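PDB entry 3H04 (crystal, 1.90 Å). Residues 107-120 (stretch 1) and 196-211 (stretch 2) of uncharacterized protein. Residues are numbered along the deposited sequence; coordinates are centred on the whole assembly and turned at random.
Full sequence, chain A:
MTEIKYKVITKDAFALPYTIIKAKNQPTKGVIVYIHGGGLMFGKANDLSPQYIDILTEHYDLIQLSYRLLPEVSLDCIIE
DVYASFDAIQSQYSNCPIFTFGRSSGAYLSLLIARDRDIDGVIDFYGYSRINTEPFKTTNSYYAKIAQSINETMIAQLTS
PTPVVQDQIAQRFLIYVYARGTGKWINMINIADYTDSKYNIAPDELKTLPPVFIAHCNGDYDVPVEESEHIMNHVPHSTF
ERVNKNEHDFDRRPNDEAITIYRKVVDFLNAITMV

Stretch 1 (107-120) AYLSLLIARDRDID
Stretch 2, residues 196-211: DSKYNIAPDELKTLPP

Residues 107-116 form the end of a helix that begins earlier in the chain; Arg117 (phi/psi -137/173) leaves helical geometry, and Asp118 to Asp120 continue as loop. Stretch 2 crosses the helix, with the register ascending in both stretches: its first residues turn back through Tyr199 N to Asp196 O at 2.9 Å and lead to Ala202, the N-cap of a short helix starting at Pro203, then a type I turn from Leu206 to Leu209, closed by Leu209 N to Leu206 O at 3.0 Å, and extended Pro210 and Pro211. The register pairs Leu112 with Ile201 (CA-CA 7.4 Å), Arg115 with Leu209 (6.4 Å) and Asp120 with Pro210 (5.8 Å); together the stretches bury 676 Å².

Tyr108 (chi1 t, chi2 63°) donates from OH to Tyr199 O at 2.7 Å, the acceptor lying near the ring plane. Arg115 (t, t, p, chi4 -166°) reaches two more carbonyls near its guanidinium plane: NH1 to Ser197 O and NH2 to Lys198 O, both 2.9 Å. NH1 also donates to water 1 at 2.7 Å, and Ala202 N donates to the same water at 2.9 Å, so the water bridges the stretches. Asp116 (chi1 m) braces the guanidinium from within the helix, with OD1 2.9 Å from Arg115 NE in a salt bridge and OD2 accepting from Arg115 NH2 at 3.1 Å. Glu205 OE2 lies 4.4 Å from Arg115 NE, well out of plane, so charge alone relates them.

Apolar side chains make most of the other contacts. Ile201 (m, t) places CD1 3.7 Å from Leu111 CB and CG1 3.8 Å from Leu112 CD2; both leucines are m, t. Leu209 (m, t) sets CD1 3.9 Å from Leu111 CD2 and CD2 3.7 Å from Ala114 CB, whose methyl also meets Pro210 CD at 4.2 Å. Ile119 (p, t) packs CG1 4.0 Å from Pro210 CG, while the carbonyl Asp120 O sits 3.5 Å from Pro211 CD, a packing contact.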

# COMPACT_ATOMS: atom_id res chain seq x y z
N ALA A 107 -1.15 1.62 0.45
CA ALA A 107 -2.41 2.34 0.63
C ALA A 107 -2.62 3.31 -0.51
O ALA A 107 -3.75 3.47 -1.00
CB ALA A 107 -2.48 3.07 2.02
N TYR A 108 -1.54 3.93 -1.01
CA TYR A 108 -1.61 4.71 -2.26
C TYR A 108 -2.14 3.86 -3.43
O TYR A 108 -3.13 4.24 -4.09
CB TYR A 108 -0.22 5.26 -2.59
CG TYR A 108 -0.06 5.91 -3.95
CD1 TYR A 108 -0.76 7.06 -4.29
CD2 TYR A 108 0.81 5.38 -4.88
CE1 TYR A 108 -0.55 7.69 -5.51
CE2 TYR A 108 1.04 5.99 -6.06
CZ TYR A 108 0.32 7.13 -6.40
OH TYR A 108 0.57 7.73 -7.60
N LEU A 109 -1.54 2.69 -3.65
CA LEU A 109 -2.02 1.77 -4.69
C LEU A 109 -3.48 1.33 -4.46
O LEU A 109 -4.25 1.21 -5.42
CB LEU A 109 -1.12 0.57 -4.84
CG LEU A 109 0.32 0.96 -5.26
CD1 LEU A 109 1.33 -0.20 -5.10
CD2 LEU A 109 0.41 1.57 -6.65
N SER A 110 -3.85 1.11 -3.20
CA SER A 110 -5.22 0.73 -2.84
C SER A 110 -6.23 1.84 -3.15
O SER A 110 -7.35 1.56 -3.59
CB SER A 110 -5.32 0.36 -1.37
OG SER A 110 -4.53 -0.75 -1.07
N LEU A 111 -5.82 3.08 -2.98
CA LEU A 111 -6.68 4.21 -3.32
C LEU A 111 -6.81 4.40 -4.81
O LEU A 111 -7.89 4.80 -5.26
CB LEU A 111 -6.19 5.49 -2.65
CG LEU A 111 -6.42 5.56 -1.13
CD1 LEU A 111 -5.35 6.53 -0.54
CD2 LEU A 111 -7.85 6.01 -0.79
N LEU A 112 -5.73 4.16 -5.59
CA LEU A 112 -5.83 4.21 -7.07
C LEU A 112 -6.86 3.18 -7.59
O LEU A 112 -7.73 3.47 -8.50
CB LEU A 112 -4.47 4.01 -7.75
CG LEU A 112 -3.40 5.10 -7.49
CD1 LEU A 112 -2.07 4.84 -8.24
CD2 LEU A 112 -3.98 6.50 -7.89
N ILE A 113 -6.78 1.98 -7.04
CA ILE A 113 -7.76 0.93 -7.37
C ILE A 113 -9.18 1.45 -7.05
O ILE A 113 -10.08 1.38 -7.89
CB ILE A 113 -7.54 -0.37 -6.60
CG1 ILE A 113 -6.29 -1.15 -7.10
CG2 ILE A 113 -8.81 -1.25 -6.80
CD1 ILE A 113 -5.83 -2.31 -6.17
N ALA A 114 -9.38 2.01 -5.85
CA ALA A 114 -10.66 2.59 -5.47
C ALA A 114 -11.19 3.66 -6.43
O ALA A 114 -12.39 3.79 -6.58
CB ALA A 114 -10.63 3.13 -3.98
N ARG A 115 -10.31 4.43 -7.08
CA ARG A 115 -10.75 5.40 -8.06
C ARG A 115 -11.11 4.72 -9.39
O ARG A 115 -12.06 5.11 -10.04
CB ARG A 115 -9.67 6.47 -8.28
CG ARG A 115 -10.05 7.59 -9.25
CD ARG A 115 -8.84 8.38 -9.71
NE ARG A 115 -7.85 7.54 -10.40
CZ ARG A 115 -6.62 7.93 -10.66
NH1 ARG A 115 -6.24 9.17 -10.34
NH2 ARG A 115 -5.77 7.13 -11.27
N ASP A 116 -10.32 3.72 -9.80
CA ASP A 116 -10.39 3.18 -11.16
C ASP A 116 -11.20 1.88 -11.32
O ASP A 116 -11.31 1.35 -12.42
CB ASP A 116 -8.97 3.00 -11.70
CG ASP A 116 -8.24 4.32 -11.87
OD1 ASP A 116 -8.90 5.37 -11.98
OD2 ASP A 116 -7.00 4.32 -11.91
N ARG A 117 -11.70 1.35 -10.22
CA ARG A 117 -12.49 0.13 -10.23
C ARG A 117 -13.62 0.41 -9.27
O ARG A 117 -13.59 1.42 -8.57
CB ARG A 117 -11.67 -1.03 -9.73
CG ARG A 117 -10.45 -1.42 -10.61
CD ARG A 117 -10.93 -1.94 -11.95
NE ARG A 117 -9.86 -2.41 -12.82
CZ ARG A 117 -9.16 -1.65 -13.65
NH1 ARG A 117 -9.41 -0.35 -13.75
NH2 ARG A 117 -8.20 -2.19 -14.41
N ASP A 118 -14.59 -0.49 -9.19
CA ASP A 118 -15.71 -0.29 -8.32
C ASP A 118 -15.58 -1.24 -7.14
O ASP A 118 -15.69 -2.45 -7.31
CB ASP A 118 -17.02 -0.53 -9.09
CG ASP A 118 -17.30 0.59 -10.09
OD1 ASP A 118 -17.12 1.79 -9.72
OD2 ASP A 118 -17.65 0.27 -11.26
N ILE A 119 -15.25 -0.70 -5.97
CA ILE A 119 -15.06 -1.53 -4.76
C ILE A 119 -15.88 -0.99 -3.60
O ILE A 119 -16.42 0.11 -3.69
CB ILE A 119 -13.56 -1.64 -4.37
CG1 ILE A 119 -13.02 -0.35 -3.77
CG2 ILE A 119 -12.72 -2.12 -5.61
CD1 ILE A 119 -11.55 -0.43 -3.42
N ASP A 120 -15.93 -1.71 -2.49
CA ASP A 120 -16.84 -1.36 -1.38
C ASP A 120 -16.24 -0.55 -0.24
O ASP A 120 -16.95 -0.01 0.61
CB ASP A 120 -17.47 -2.64 -0.87
CG ASP A 120 -18.19 -3.36 -1.97
OD1 ASP A 120 -19.28 -2.91 -2.28
OD2 ASP A 120 -17.63 -4.29 -2.61
N ASP A 196 0.81 14.31 -13.21
CA ASP A 196 -0.32 13.91 -14.01
C ASP A 196 -1.43 13.28 -13.16
O ASP A 196 -1.16 12.59 -12.17
CB ASP A 196 0.19 12.94 -15.09
CG ASP A 196 -0.86 12.52 -16.06
OD1 ASP A 196 -0.85 13.07 -17.18
OD2 ASP A 196 -1.71 11.66 -15.72
N SER A 197 -2.69 13.51 -13.54
CA SER A 197 -3.83 13.08 -12.68
C SER A 197 -3.91 11.57 -12.54
O SER A 197 -4.49 11.07 -11.58
CB SER A 197 -5.17 13.62 -13.19
OG SER A 197 -5.51 13.00 -14.41
N LYS A 198 -3.27 10.84 -13.45
CA LYS A 198 -3.10 9.40 -13.24
C LYS A 198 -2.55 9.04 -11.85
O LYS A 198 -3.00 8.06 -11.24
CB LYS A 198 -2.20 8.82 -14.31
CG LYS A 198 -2.11 7.31 -14.26
CD LYS A 198 -1.26 6.73 -15.36
CE LYS A 198 -1.18 5.22 -15.21
NZ LYS A 198 -0.49 4.65 -16.41
N TYR A 199 -1.58 9.81 -11.37
CA TYR A 199 -0.84 9.48 -10.15
C TYR A 199 -1.25 10.30 -8.91
O TYR A 199 -0.67 10.10 -7.85
CB TYR A 199 0.67 9.67 -10.38
CG TYR A 199 1.17 9.17 -11.73
CD1 TYR A 199 1.24 7.81 -12.01
CD2 TYR A 199 1.53 10.07 -12.73
CE1 TYR A 199 1.72 7.36 -13.26
CE2 TYR A 199 1.96 9.64 -13.99
CZ TYR A 199 2.05 8.29 -14.24
OH TYR A 199 2.47 7.90 -15.49
N ASN A 200 -2.23 11.17 -9.07
CA ASN A 200 -2.64 12.17 -8.09
C ASN A 200 -4.17 12.22 -8.12
O ASN A 200 -4.77 12.70 -9.11
CB ASN A 200 -2.04 13.52 -8.45
CG ASN A 200 -0.56 13.43 -8.51
OD1 ASN A 200 0.03 13.32 -9.61
ND2 ASN A 200 0.06 13.35 -7.34
N ILE A 201 -4.81 11.71 -7.07
CA ILE A 201 -6.28 11.56 -7.11
C ILE A 201 -6.92 12.93 -6.93
O ILE A 201 -6.74 13.57 -5.89
CB ILE A 201 -6.79 10.54 -6.08
CG1 ILE A 201 -6.19 9.18 -6.31
CG2 ILE A 201 -8.31 10.37 -6.17
CD1 ILE A 201 -6.60 8.16 -5.23
N ALA A 202 -7.63 13.40 -7.97
CA ALA A 202 -8.22 14.74 -7.96
C ALA A 202 -9.33 14.88 -6.90
O ALA A 202 -9.95 13.89 -6.51
CB ALA A 202 -8.80 15.10 -9.36
N PRO A 203 -9.61 16.13 -6.45
CA PRO A 203 -10.69 16.33 -5.47
C PRO A 203 -12.04 15.72 -5.87
O PRO A 203 -12.72 15.12 -5.02
CB PRO A 203 -10.79 17.85 -5.40
CG PRO A 203 -9.41 18.30 -5.62
CD PRO A 203 -8.93 17.41 -6.75
N ASP A 204 -12.41 15.86 -7.15
CA ASP A 204 -13.69 15.35 -7.66
C ASP A 204 -13.76 13.83 -7.68
O ASP A 204 -14.84 13.26 -7.58
CB ASP A 204 -13.98 15.89 -9.06
CG ASP A 204 -14.63 17.28 -9.04
OD1 ASP A 204 -14.93 17.78 -7.93
OD2 ASP A 204 -14.89 17.84 -10.14
N GLU A 205 -12.59 13.20 -7.78
CA GLU A 205 -12.42 11.78 -7.71
C GLU A 205 -12.43 11.29 -6.25
O GLU A 205 -13.09 10.29 -5.96
CB GLU A 205 -11.09 11.39 -8.40
CG GLU A 205 -11.06 11.76 -9.87
CD GLU A 205 -11.51 10.61 -10.76
OE1 GLU A 205 -12.51 9.92 -10.39
OE2 GLU A 205 -10.84 10.40 -11.82
N LEU A 206 -11.77 12.02 -5.35
CA LEU A 206 -11.81 11.70 -3.91
C LEU A 206 -13.26 11.71 -3.38
O LEU A 206 -13.68 10.85 -2.58
CB LEU A 206 -10.95 12.69 -3.12
CG LEU A 206 -9.44 12.50 -3.20
CD1 LEU A 206 -8.76 13.65 -2.48
CD2 LEU A 206 -9.08 11.14 -2.58
N LYS A 207 -14.01 12.71 -3.84
CA LYS A 207 -15.42 12.90 -3.48
C LYS A 207 -16.31 11.71 -3.82
O LYS A 207 -17.38 11.55 -3.26
CB LYS A 207 -15.99 14.09 -4.22
CG LYS A 207 -15.61 15.43 -3.67
CD LYS A 207 -16.51 16.54 -4.27
CE LYS A 207 -17.95 16.46 -3.86
NZ LYS A 207 -18.67 17.73 -4.26
N THR A 208 -15.88 10.90 -4.77
CA THR A 208 -16.67 9.75 -5.18
C THR A 208 -16.11 8.44 -4.67
O THR A 208 -16.59 7.39 -5.07
CB THR A 208 -16.77 9.69 -6.73
OG1 THR A 208 -15.48 9.43 -7.26
CG2 THR A 208 -17.32 11.00 -7.27
N LEU A 209 -15.09 8.48 -3.80
CA LEU A 209 -14.53 7.23 -3.28
C LEU A 209 -15.49 6.53 -2.33
O LEU A 209 -16.30 7.20 -1.67
CB LEU A 209 -13.19 7.45 -2.61
CG LEU A 209 -11.96 7.75 -3.46
CD1 LEU A 209 -10.78 7.84 -2.56
CD2 LEU A 209 -11.78 6.65 -4.56
N PRO A 210 -15.43 5.17 -2.25
CA PRO A 210 -16.20 4.44 -1.24
C PRO A 210 -15.63 4.75 0.16
O PRO A 210 -14.67 5.49 0.27
CB PRO A 210 -15.98 2.96 -1.63
CG PRO A 210 -14.64 2.96 -2.24
CD PRO A 210 -14.57 4.26 -3.02
N PRO A 211 -16.22 4.22 1.23
CA PRO A 211 -15.71 4.64 2.52
C PRO A 211 -14.25 4.30 2.78
O PRO A 211 -13.79 3.21 2.41
CB PRO A 211 -16.60 3.89 3.52
CG PRO A 211 -17.86 3.62 2.81
CD PRO A 211 -17.43 3.40 1.37
O HOH W 1 -7.40 11.58 -10.18